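Local coordinates for protein esterase (uncultured bacterium pCosCE1, PDB 7ATL) that hydrolyses carboxylic esters as a family VIII carboxylesterase with a beta-lactamase-like fold, and also shows promiscuous acyltransferase activity, at residues A[65-75]-A[171-182]; A[139-149]-A[249-260]. All coordinates share one frame; numbering follows the deposited sequence.

Interaction 1. Residues A[65-75]-A[171-182]; sequences SVSKPYITLAA and YSLAIDVLGAVL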
loop_
_atom_site.group_PDB
_atom_site.type_symbol
_atom_site.label_atom_id
_atom_site.label_comp_id
_atom_site.label_asym_id
_atom_site.label_seq_id
_atom_site.Cartn_x
_atom_site.Cartn_y
_atom_site.Cartn_z
ATOM N N SER A 65 1.787 -2.429 2.087
ATOM C CA SER A 65 0.858 -2.197 0.946
ATOM C C SER A 65 0.909 -0.758 0.423
ATOM O O SER A 65 0.324 -0.507 -0.628
ATOM C CB SER A 65 -0.528 -2.577 1.277
ATOM O OG SER A 65 -0.635 -3.987 1.387
ATOM N N VAL A 66 1.634 0.152 1.060
ATOM C CA VAL A 66 1.858 1.484 0.438
ATOM C C VAL A 66 2.732 1.297 -0.804
ATOM O O VAL A 66 2.775 2.226 -1.615
ATOM C CB VAL A 66 2.405 2.528 1.426
ATOM C CG1 VAL A 66 2.670 3.865 0.749
ATOM C CG2 VAL A 66 1.445 2.695 2.586
ATOM N N SER A 67 3.300 0.112 -1.000
ATOM C CA SER A 67 3.999 -0.309 -2.249
ATOM C C SER A 67 3.030 -0.321 -3.453
ATOM O O SER A 67 3.469 -0.058 -4.592
ATOM C CB SER A 67 4.670 -1.682 -2.081
ATOM O OG SER A 67 5.514 -1.759 -0.926
ATOM N N LYS A 68 1.761 -0.647 -3.236
ATOM C CA LYS A 68 0.771 -0.893 -4.324
ATOM C C LYS A 68 0.526 0.348 -5.189
ATOM O O LYS A 68 0.566 0.262 -6.422
ATOM C CB LYS A 68 -0.512 -1.449 -3.700
ATOM C CG LYS A 68 -0.307 -2.853 -3.166
ATOM C CD LYS A 68 -1.517 -3.466 -2.562
ATOM C CE LYS A 68 -1.345 -4.973 -2.422
ATOM N NZ LYS A 68 -0.570 -5.333 -1.208
ATOM N N PRO A 69 0.177 1.528 -4.622
ATOM C CA PRO A 69 -0.090 2.703 -5.450
ATOM C C PRO A 69 1.147 3.129 -6.255
ATOM O O PRO A 69 0.970 3.549 -7.383
ATOM C CB PRO A 69 -0.583 3.773 -4.479
ATOM C CG PRO A 69 -0.161 3.273 -3.136
ATOM C CD PRO A 69 -0.133 1.766 -3.213
ATOM N N TYR A 70 2.340 2.945 -5.682
ATOM C CA TYR A 70 3.640 3.124 -6.375
ATOM C C TYR A 70 3.682 2.288 -7.662
ATOM O O TYR A 70 4.000 2.850 -8.728
ATOM C CB TYR A 70 4.801 2.809 -5.430
ATOM C CG TYR A 70 5.273 4.001 -4.632
ATOM C CD1 TYR A 70 5.676 5.166 -5.257
ATOM C CD2 TYR A 70 5.295 3.980 -3.250
ATOM C CE1 TYR A 70 6.115 6.262 -4.541
ATOM C CE2 TYR A 70 5.723 5.065 -2.510
ATOM C CZ TYR A 70 6.144 6.204 -3.163
ATOM O OH TYR A 70 6.563 7.275 -2.448
ATOM N N ILE A 71 3.400 0.983 -7.585
ATOM C CA ILE A 71 3.595 0.064 -8.743
ATOM C C ILE A 71 2.369 0.169 -9.658
ATOM O O ILE A 71 2.550 0.045 -10.904
ATOM C CB ILE A 71 3.906 -1.373 -8.300
ATOM C CG1 ILE A 71 5.109 -1.421 -7.360
ATOM C CG2 ILE A 71 4.116 -2.272 -9.508
ATOM C CD1 ILE A 71 6.389 -0.939 -7.979
ATOM N N THR A 72 1.192 0.438 -9.089
ATOM C CA THR A 72 -0.010 0.801 -9.882
ATOM C C THR A 72 0.321 2.036 -10.738
ATOM O O THR A 72 0.017 2.014 -11.947
ATOM C CB THR A 72 -1.227 1.015 -8.980
ATOM O OG1 THR A 72 -1.477 -0.223 -8.313
ATOM C CG2 THR A 72 -2.445 1.478 -9.752
ATOM N N LEU A 73 0.966 3.056 -10.160
ATOM C CA LEU A 73 1.395 4.265 -10.922
ATOM C C LEU A 73 2.324 3.861 -12.071
ATOM O O LEU A 73 2.147 4.405 -13.156
ATOM C CB LEU A 73 2.103 5.314 -10.056
ATOM C CG LEU A 73 2.600 6.520 -10.864
ATOM C CD1 LEU A 73 1.465 7.090 -11.696
ATOM C CD2 LEU A 73 3.179 7.599 -9.987
ATOM N N ALA A 74 3.303 2.988 -11.842
ATOM C CA ALA A 74 4.251 2.567 -12.897
ATOM C C ALA A 74 3.458 1.984 -14.078
ATOM O O ALA A 74 3.716 2.393 -15.223
ATOM C CB ALA A 74 5.251 1.593 -12.332
ATOM N N ALA A 75 2.514 1.087 -13.800
ATOM C CA ALA A 75 1.624 0.431 -14.785
ATOM C C ALA A 75 0.776 1.463 -15.538
ATOM O O ALA A 75 0.653 1.341 -16.776
ATOM C CB ALA A 75 0.709 -0.544 -14.082
ATOM N N TYR A 171 -8.614 -9.002 -1.815
ATOM C CA TYR A 171 -7.282 -8.391 -1.621
ATOM C C TYR A 171 -6.236 -9.468 -1.860
ATOM O O TYR A 171 -6.401 -10.558 -1.329
ATOM C CB TYR A 171 -7.155 -7.794 -0.226
ATOM C CG TYR A 171 -6.022 -6.827 -0.085
ATOM C CD1 TYR A 171 -5.810 -5.817 -1.007
ATOM C CD2 TYR A 171 -5.191 -6.892 1.006
ATOM C CE1 TYR A 171 -4.776 -4.909 -0.866
ATOM C CE2 TYR A 171 -4.143 -6.002 1.159
ATOM C CZ TYR A 171 -3.936 -5.004 0.226
ATOM O OH TYR A 171 -2.910 -4.132 0.427
ATOM N N SER A 172 -5.204 -9.174 -2.643
ATOM C CA SER A 172 -4.446 -10.252 -3.302
ATOM C C SER A 172 -2.985 -9.884 -3.556
ATOM O O SER A 172 -2.577 -8.729 -3.425
ATOM C CB SER A 172 -5.143 -10.645 -4.568
ATOM O OG SER A 172 -4.846 -9.728 -5.606
ATOM N N LEU A 173 -2.234 -10.913 -3.924
ATOM C CA LEU A 173 -0.888 -10.840 -4.524
ATOM C C LEU A 173 -0.934 -10.265 -5.940
ATOM O O LEU A 173 0.090 -10.354 -6.607
ATOM C CB LEU A 173 -0.352 -12.269 -4.553
ATOM C CG LEU A 173 0.258 -12.755 -3.240
ATOM C CD1 LEU A 173 0.461 -14.269 -3.276
ATOM C CD2 LEU A 173 1.568 -12.027 -2.978
ATOM N N ALA A 174 -2.044 -9.681 -6.383
ATOM C CA ALA A 174 -2.175 -9.237 -7.790
ATOM C C ALA A 174 -1.076 -8.237 -8.136
ATOM O O ALA A 174 -0.644 -8.234 -9.302
ATOM C CB ALA A 174 -3.536 -8.643 -8.075
ATOM N N ILE A 175 -0.681 -7.376 -7.203
ATOM C CA ILE A 175 0.270 -6.270 -7.534
ATOM C C ILE A 175 1.691 -6.858 -7.612
ATOM O O ILE A 175 2.507 -6.300 -8.356
ATOM C CB ILE A 175 0.127 -5.055 -6.585
ATOM C CG1 ILE A 175 -1.305 -4.524 -6.561
ATOM C CG2 ILE A 175 1.084 -3.935 -6.971
ATOM C CD1 ILE A 175 -1.852 -4.187 -7.937
ATOM N N ASP A 176 1.956 -7.968 -6.920
ATOM C CA ASP A 176 3.236 -8.709 -7.053
ATOM C C ASP A 176 3.291 -9.268 -8.474
ATOM O O ASP A 176 4.373 -9.171 -9.121
ATOM C CB ASP A 176 3.406 -9.797 -5.985
ATOM C CG ASP A 176 3.540 -9.272 -4.559
ATOM O OD1 ASP A 176 2.639 -8.507 -4.133
ATOM O OD2 ASP A 176 4.545 -9.637 -3.879
ATOM N N VAL A 177 2.165 -9.795 -8.964
ATOM C CA VAL A 177 2.059 -10.296 -10.364
ATOM C C VAL A 177 2.277 -9.117 -11.332
ATOM O O VAL A 177 3.079 -9.271 -12.273
ATOM C CB VAL A 177 0.735 -11.046 -10.615
ATOM C CG1 VAL A 177 0.634 -11.524 -12.055
ATOM C CG2 VAL A 177 0.582 -12.227 -9.667
ATOM N N LEU A 178 1.644 -7.967 -11.072
ATOM C CA LEU A 178 1.733 -6.770 -11.939
ATOM C C LEU A 178 3.202 -6.376 -12.094
ATOM O O LEU A 178 3.639 -6.105 -13.233
ATOM C CB LEU A 178 0.900 -5.641 -11.330
ATOM C CG LEU A 178 0.828 -4.355 -12.160
ATOM C CD1 LEU A 178 0.245 -4.590 -13.550
ATOM C CD2 LEU A 178 0.023 -3.317 -11.410
ATOM N N GLY A 179 3.949 -6.390 -10.994
ATOM C CA GLY A 179 5.394 -6.086 -10.974
ATOM C C GLY A 179 6.156 -6.902 -11.998
ATOM O O GLY A 179 6.928 -6.316 -12.775
ATOM N N ALA A 180 5.919 -8.212 -12.022
ATOM C CA ALA A 180 6.561 -9.127 -12.986
ATOM C C ALA A 180 6.085 -8.784 -14.402
ATOM O O ALA A 180 6.909 -8.747 -15.321
ATOM C CB ALA A 180 6.285 -10.560 -12.606
ATOM N N VAL A 181 4.805 -8.499 -14.591
ATOM C CA VAL A 181 4.346 -8.048 -15.934
ATOM C C VAL A 181 5.160 -6.812 -16.340
ATOM O O VAL A 181 5.680 -6.780 -17.466
ATOM C CB VAL A 181 2.842 -7.738 -15.976
ATOM C CG1 VAL A 181 2.480 -6.992 -17.256
ATOM C CG2 VAL A 181 2.006 -8.992 -15.812
ATOM N N LEU A 182 5.261 -5.825 -15.463
ATOM C CA LEU A 182 5.978 -4.562 -15.768
ATOM C C LEU A 182 7.431 -4.846 -16.198
ATOM O O LEU A 182 7.920 -4.166 -17.136
ATOM C CB LEU A 182 5.907 -3.681 -14.520
ATOM C CG LEU A 182 4.823 -2.614 -14.514
ATOM C CD1 LEU A 182 3.500 -3.132 -15.040
ATOM C CD2 LEU A 182 4.669 -2.027 -13.134
#
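The phenol of Tyr171 presents its edge, near the ring plane, to Ser65 OG, while Lys68 NZ approaches the ring obliquely. The Tyr123 ring meets it edge-to-face, and those of His117 and Trp339 at about 50° and 60°. Ser65 OG and Tyr171 OH lie 2.5 Å apart, a hydrogen bond either could donate, though so short a distance is doubtful in detail; Tyr171 OH also bonds Trp339 NE1. Tyr171 CG stands anti to the backbone N (chi1 -163°), which swings the ring across to Ser65 and Lys68. The lysine comes from the opposite direction, Lys68 CG passing 3.9 Å from Ile175 CG1. Its last torsion bends to set Lys68 NZ 3.1 Å from Tyr171 OH. That amino group is hydrogen-bonded to Tyr123 OH and Gly264 O. Ser65 and Lys68 fit the SxxK motif of serine beta-lactamases and family VIII esterases, with Tyr123 as the probable tyrosine of the second motif, consistent with an active site here.

Further along, the contact turns aliphatic. Ile175 CG2 meets Ile71 CB at 4.0 Å, and Leu182 CD2 lies 3.7 Å from Ile71 CG2. Ala75 CB receives Leu178 CD2 at 3.9 Å, while the bare CA of Gly179 faces Ile71 CG2.

The helix axes are 10.0 Å apart at 36°. Helix 111-116 packs on both through Leu115, helix 149-157 on 171-182, and helix 271-283 on 65-75.

Interaction 2. Residues A[139-149]-A[249-260]; sequences KDGMELSSLTL and LAPSRALDAQAY. With EDO (1,2-ethanediol), chain F.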
loop_
_atom_site.group_PDB
_atom_site.type_symbol
_atom_site.label_atom_id
_atom_site.label_comp_id
_atom_site.label_asym_id
_atom_site.label_seq_id
_atom_site.Cartn_x
_atom_site.Cartn_y
_atom_site.Cartn_z
ATOM N N LYS A 139 4.943 -16.844 -0.905
ATOM C CA LYS A 139 5.337 -15.736 -0.008
ATOM C C LYS A 139 4.482 -14.501 -0.308
ATOM O O LYS A 139 4.139 -14.258 -1.472
ATOM C CB LYS A 139 6.840 -15.492 -0.170
ATOM C CG LYS A 139 7.708 -16.720 0.099
ATOM C CD LYS A 139 7.569 -17.272 1.517
ATOM C CE LYS A 139 7.936 -18.735 1.657
ATOM N NZ LYS A 139 7.345 -19.288 2.893
ATOM N N ASP A 140 4.149 -13.741 0.726
ATOM C CA ASP A 140 3.288 -12.537 0.603
ATOM C C ASP A 140 4.141 -11.288 0.373
ATOM O O ASP A 140 3.532 -10.241 0.138
ATOM C CB ASP A 140 2.384 -12.386 1.830
ATOM C CG ASP A 140 1.214 -13.358 1.889
ATOM O OD1 ASP A 140 0.846 -13.934 0.813
ATOM O OD2 ASP A 140 0.630 -13.495 3.014
ATOM N N GLY A 141 5.474 -11.380 0.445
ATOM C CA GLY A 141 6.386 -10.251 0.171
ATOM C C GLY A 141 7.016 -9.620 1.416
ATOM O O GLY A 141 7.857 -8.723 1.244
ATOM N N MET A 142 6.688 -10.051 2.639
ATOM C CA MET A 142 7.164 -9.364 3.882
ATOM C C MET A 142 8.027 -10.267 4.777
ATOM O O MET A 142 8.610 -9.744 5.755
ATOM C CB MET A 142 5.962 -8.831 4.662
ATOM C CG MET A 142 5.308 -7.660 3.925
ATOM S SD MET A 142 3.658 -7.288 4.545
ATOM C CE MET A 142 2.742 -8.627 3.788
ATOM N N GLU A 143 8.172 -11.540 4.404
ATOM C CA GLU A 143 8.834 -12.605 5.200
ATOM C C GLU A 143 10.163 -12.994 4.544
ATOM O O GLU A 143 10.406 -12.591 3.395
ATOM C CB GLU A 143 7.915 -13.825 5.323
ATOM C CG GLU A 143 7.709 -14.596 4.019
ATOM C CD GLU A 143 6.622 -13.981 3.156
ATOM O OE1 GLU A 143 5.458 -14.340 3.369
ATOM O OE2 GLU A 143 6.938 -13.097 2.312
ATOM N N LEU A 144 11.003 -13.763 5.246
ATOM C CA LEU A 144 12.286 -14.252 4.677
ATOM C C LEU A 144 11.989 -15.407 3.714
ATOM O O LEU A 144 11.047 -16.174 3.954
ATOM C CB LEU A 144 13.231 -14.680 5.804
ATOM C CG LEU A 144 13.680 -13.578 6.765
ATOM C CD1 LEU A 144 14.651 -14.134 7.794
ATOM C CD2 LEU A 144 14.320 -12.411 6.032
ATOM N N SER A 145 12.752 -15.492 2.634
ATOM C CA SER A 145 12.652 -16.573 1.630
ATOM C C SER A 145 13.918 -16.594 0.784
ATOM O O SER A 145 14.631 -15.574 0.756
ATOM C CB SER A 145 11.421 -16.427 0.757
ATOM O OG SER A 145 11.711 -15.763 -0.465
ATOM N N SER A 146 14.119 -17.698 0.063
ATOM C CA SER A 146 15.256 -17.923 -0.858
ATOM C C SER A 146 14.786 -17.710 -2.297
ATOM O O SER A 146 15.564 -17.988 -3.206
ATOM C CB SER A 146 15.818 -19.301 -0.674
ATOM O OG SER A 146 14.851 -20.277 -1.043
ATOM N N LEU A 147 13.562 -17.237 -2.497
ATOM C CA LEU A 147 12.952 -17.193 -3.848
ATOM C C LEU A 147 13.338 -15.906 -4.565
ATOM O O LEU A 147 13.531 -14.868 -3.893
ATOM C CB LEU A 147 11.438 -17.289 -3.717
ATOM C CG LEU A 147 10.952 -18.460 -2.873
ATOM C CD1 LEU A 147 9.449 -18.413 -2.762
ATOM C CD2 LEU A 147 11.411 -19.796 -3.451
ATOM N N THR A 148 13.417 -16.014 -5.892
ATOM C CA THR A 148 13.207 -14.904 -6.849
ATOM C C THR A 148 11.695 -14.664 -6.955
ATOM O O THR A 148 10.884 -15.588 -6.567
ATOM C CB THR A 148 13.822 -15.205 -8.222
ATOM O OG1 THR A 148 13.132 -16.299 -8.847
ATOM C CG2 THR A 148 15.306 -15.509 -8.124
ATOM N N LEU A 149 11.319 -13.482 -7.446
ATOM C CA LEU A 149 9.914 -13.122 -7.754
ATOM C C LEU A 149 9.331 -14.189 -8.681
ATOM O O LEU A 149 8.244 -14.685 -8.420
ATOM C CB LEU A 149 9.906 -11.750 -8.443
ATOM C CG LEU A 149 8.538 -11.229 -8.872
ATOM C CD1 LEU A 149 7.570 -11.234 -7.696
ATOM C CD2 LEU A 149 8.663 -9.823 -9.432
ATOM N N LEU A 249 5.985 -11.422 9.343
ATOM C CA LEU A 249 6.783 -10.197 9.104
ATOM C C LEU A 249 8.244 -10.456 9.445
ATOM O O LEU A 249 8.517 -11.103 10.466
ATOM C CB LEU A 249 6.235 -9.063 9.962
ATOM C CG LEU A 249 4.831 -8.601 9.597
ATOM C CD1 LEU A 249 4.316 -7.570 10.620
ATOM C CD2 LEU A 249 4.812 -8.060 8.179
ATOM N N ALA A 250 9.131 -9.938 8.606
ATOM C CA ALA A 250 10.587 -10.030 8.768
ATOM C C ALA A 250 11.171 -8.647 8.505
ATOM O O ALA A 250 11.579 -8.327 7.391
ATOM C CB ALA A 250 11.131 -11.103 7.863
ATOM N N PRO A 251 11.212 -7.782 9.542
ATOM C CA PRO A 251 11.778 -6.437 9.412
ATOM C C PRO A 251 13.210 -6.344 8.859
ATOM O O PRO A 251 13.538 -5.302 8.348
ATOM C CB PRO A 251 11.686 -5.864 10.831
ATOM C CG PRO A 251 10.512 -6.620 11.407
ATOM C CD PRO A 251 10.647 -8.027 10.876
ATOM N N SER A 252 13.995 -7.414 8.878
ATOM C CA SER A 252 15.352 -7.415 8.264
ATOM C C SER A 252 15.252 -7.406 6.729
ATOM O O SER A 252 16.224 -6.974 6.095
ATOM C CB SER A 252 16.193 -8.568 8.760
ATOM O OG SER A 252 15.718 -9.810 8.262
ATOM N N ARG A 253 14.142 -7.880 6.147
ATOM C CA ARG A 253 13.995 -8.019 4.674
ATOM C C ARG A 253 14.358 -6.704 3.969
ATOM O O ARG A 253 15.077 -6.754 2.946
ATOM C CB ARG A 253 12.565 -8.438 4.335
ATOM C CG ARG A 253 12.374 -8.903 2.898
ATOM C CD ARG A 253 10.920 -9.219 2.623
ATOM N NE ARG A 253 10.751 -10.034 1.435
ATOM C CZ ARG A 253 10.810 -9.576 0.194
ATOM N NH1 ARG A 253 11.049 -8.290 -0.042
ATOM N NH2 ARG A 253 10.618 -10.419 -0.807
ATOM N N ALA A 254 13.898 -5.575 4.523
ATOM C CA ALA A 254 14.133 -4.191 4.032
ATOM C C ALA A 254 15.633 -3.894 3.838
ATOM O O ALA A 254 15.943 -2.921 3.124
ATOM C CB ALA A 254 13.505 -3.210 4.994
ATOM N N LEU A 255 16.536 -4.653 4.471
ATOM C CA LEU A 255 18.006 -4.384 4.437
ATOM C C LEU A 255 18.704 -5.310 3.449
ATOM O O LEU A 255 19.879 -5.070 3.189
ATOM C CB LEU A 255 18.598 -4.535 5.843
ATOM C CG LEU A 255 17.986 -3.607 6.902
ATOM C CD1 LEU A 255 18.495 -3.940 8.292
ATOM C CD2 LEU A 255 18.250 -2.147 6.571
ATOM N N ASP A 256 17.979 -6.280 2.896
ATOM C CA ASP A 256 18.524 -7.374 2.060
ATOM C C ASP A 256 18.413 -6.973 0.590
ATOM O O ASP A 256 17.313 -7.032 0.055
ATOM C CB ASP A 256 17.767 -8.670 2.346
ATOM C CG ASP A 256 18.319 -9.888 1.634
ATOM O OD1 ASP A 256 19.296 -9.730 0.879
ATOM O OD2 ASP A 256 17.757 -10.985 1.842
ATOM N N ALA A 257 19.523 -6.643 -0.061
ATOM C CA ALA A 257 19.554 -6.265 -1.496
ATOM C C ALA A 257 19.147 -7.463 -2.377
ATOM O O ALA A 257 18.883 -7.244 -3.579
ATOM C CB ALA A 257 20.934 -5.736 -1.850
ATOM N N GLN A 258 19.116 -8.678 -1.818
ATOM C CA GLN A 258 18.847 -9.937 -2.576
ATOM C C GLN A 258 17.366 -10.312 -2.466
ATOM O O GLN A 258 16.914 -11.135 -3.267
ATOM C CB GLN A 258 19.645 -11.151 -2.065
ATOM C CG GLN A 258 21.167 -11.007 -2.042
ATOM C CD GLN A 258 21.726 -10.226 -3.206
ATOM O OE1 GLN A 258 22.498 -9.273 -3.038
ATOM N NE2 GLN A 258 21.329 -10.622 -4.401
ATOM N N ALA A 259 16.636 -9.767 -1.498
ATOM C CA ALA A 259 15.212 -10.109 -1.298
ATOM C C ALA A 259 14.427 -9.741 -2.567
ATOM O O ALA A 259 14.638 -8.622 -3.092
ATOM C CB ALA A 259 14.685 -9.403 -0.075
ATOM N N TYR A 260 13.569 -10.639 -3.062
ATOM C CA TYR A 260 12.821 -10.393 -4.324
ATOM C C TYR A 260 11.937 -9.154 -4.151
ATOM O O TYR A 260 11.378 -8.889 -3.071
ATOM C CB TYR A 260 12.053 -11.630 -4.826
ATOM C CG TYR A 260 10.791 -11.968 -4.083
ATOM C CD1 TYR A 260 9.609 -11.330 -4.384
ATOM C CD2 TYR A 260 10.771 -12.926 -3.084
ATOM C CE1 TYR A 260 8.438 -11.628 -3.709
ATOM C CE2 TYR A 260 9.610 -13.227 -2.388
ATOM C CZ TYR A 260 8.430 -12.580 -2.709
ATOM O OH TYR A 260 7.254 -12.849 -2.059
HETATM C C1 EDO F . 4.663 -21.049 3.300
HETATM O O1 EDO F . 4.754 -19.844 2.522
HETATM C C2 EDO F . 3.750 -20.969 4.469
HETATM O O2 EDO F . 3.731 -22.107 5.298
HETATM O O HOH W 1 5.180 -11.947 -3.082
HETATM O O HOH W 2 11.947 -13.144 0.641
HETATM O O HOH W 3 9.144 -12.695 0.619
HETATM O O HOH W 4 13.854 -13.416 -1.627
HETATM O O HOH W 5 16.014 -13.401 0.184
#
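Tyr260 reaches from 249-260 into the curve of 139-149, its ring crossing the side chain of Leu149 at about a right angle, with Leu149 CD1 3.9 Å from Tyr260 CD1. Tyr260 CG sits between its own backbone N and carbonyl carbon (chi1 75°), which turns the ring toward that loop. Leu147 O and Ser145 OG meet its edge, and Lys139 CB closes on the hydroxyl. A water joins Tyr260 OH to Lys139 O.

Arg253 NH2 lies over the centre of one ring face, 3.3 Å above its plane. The extended arginine, its CG anti to the backbone N (chi1 -167°), enters the loop and donates from Arg253 NE to Glu143 O (3.2 Å, 138° at the hydrogen), almost exactly in the guanidinium plane. NH1 and NH2 both grip Tyr260 O, the shorter bond being 2.8 Å from Arg253 NH2 to Tyr260 O. Gly141 O lies over one face of the guanidinium and Ala259 CB over the other, so bonds at the edges and packing on both faces fix its rotation. A second water links Arg253 NH2 with Glu143 O and OE2.

The Glu143 carboxylate folds back to accept from Asp140 N and Gly141 N, and forms a salt bridge with Arg124. Ala250 N donates to Met142 O at 2.9 Å; nearby, Met142 and Leu249 run alongside each other, Leu249 CD2 3.8 Å from Met142 CB.

This is loop-to-loop packing within the beta-lactamase fold: Arg253, from a 3-10 turn, bonds backbone carbonyls of both segments, flanked by an ST turn at Ser145 and an Asx turn at Asp256.

Overall arrangement
Interaction 1 is a buried helix-helix contact about 9 Å from the centre of the chain, whereas interaction 2 joins two loops farther out, with a buried centre and exposed residues at its margin. Their centres lie about 16 Å apart, and their segments alternate along the sequence. The two meet directly: Leu173 packs on Lys139 and Asp140, and Ala180 on Leu149, so 171-182 and 139-149 share a boundary. Aliphatic packing dominates interaction 1, with polar groups gathered at its probable catalytic end. In interaction 2, backbone carbonyls, one arginine and several waters do much of the joining; 139-149 is almost all loop, and 249-260 has just a short 3-10 turn beyond its strand residue.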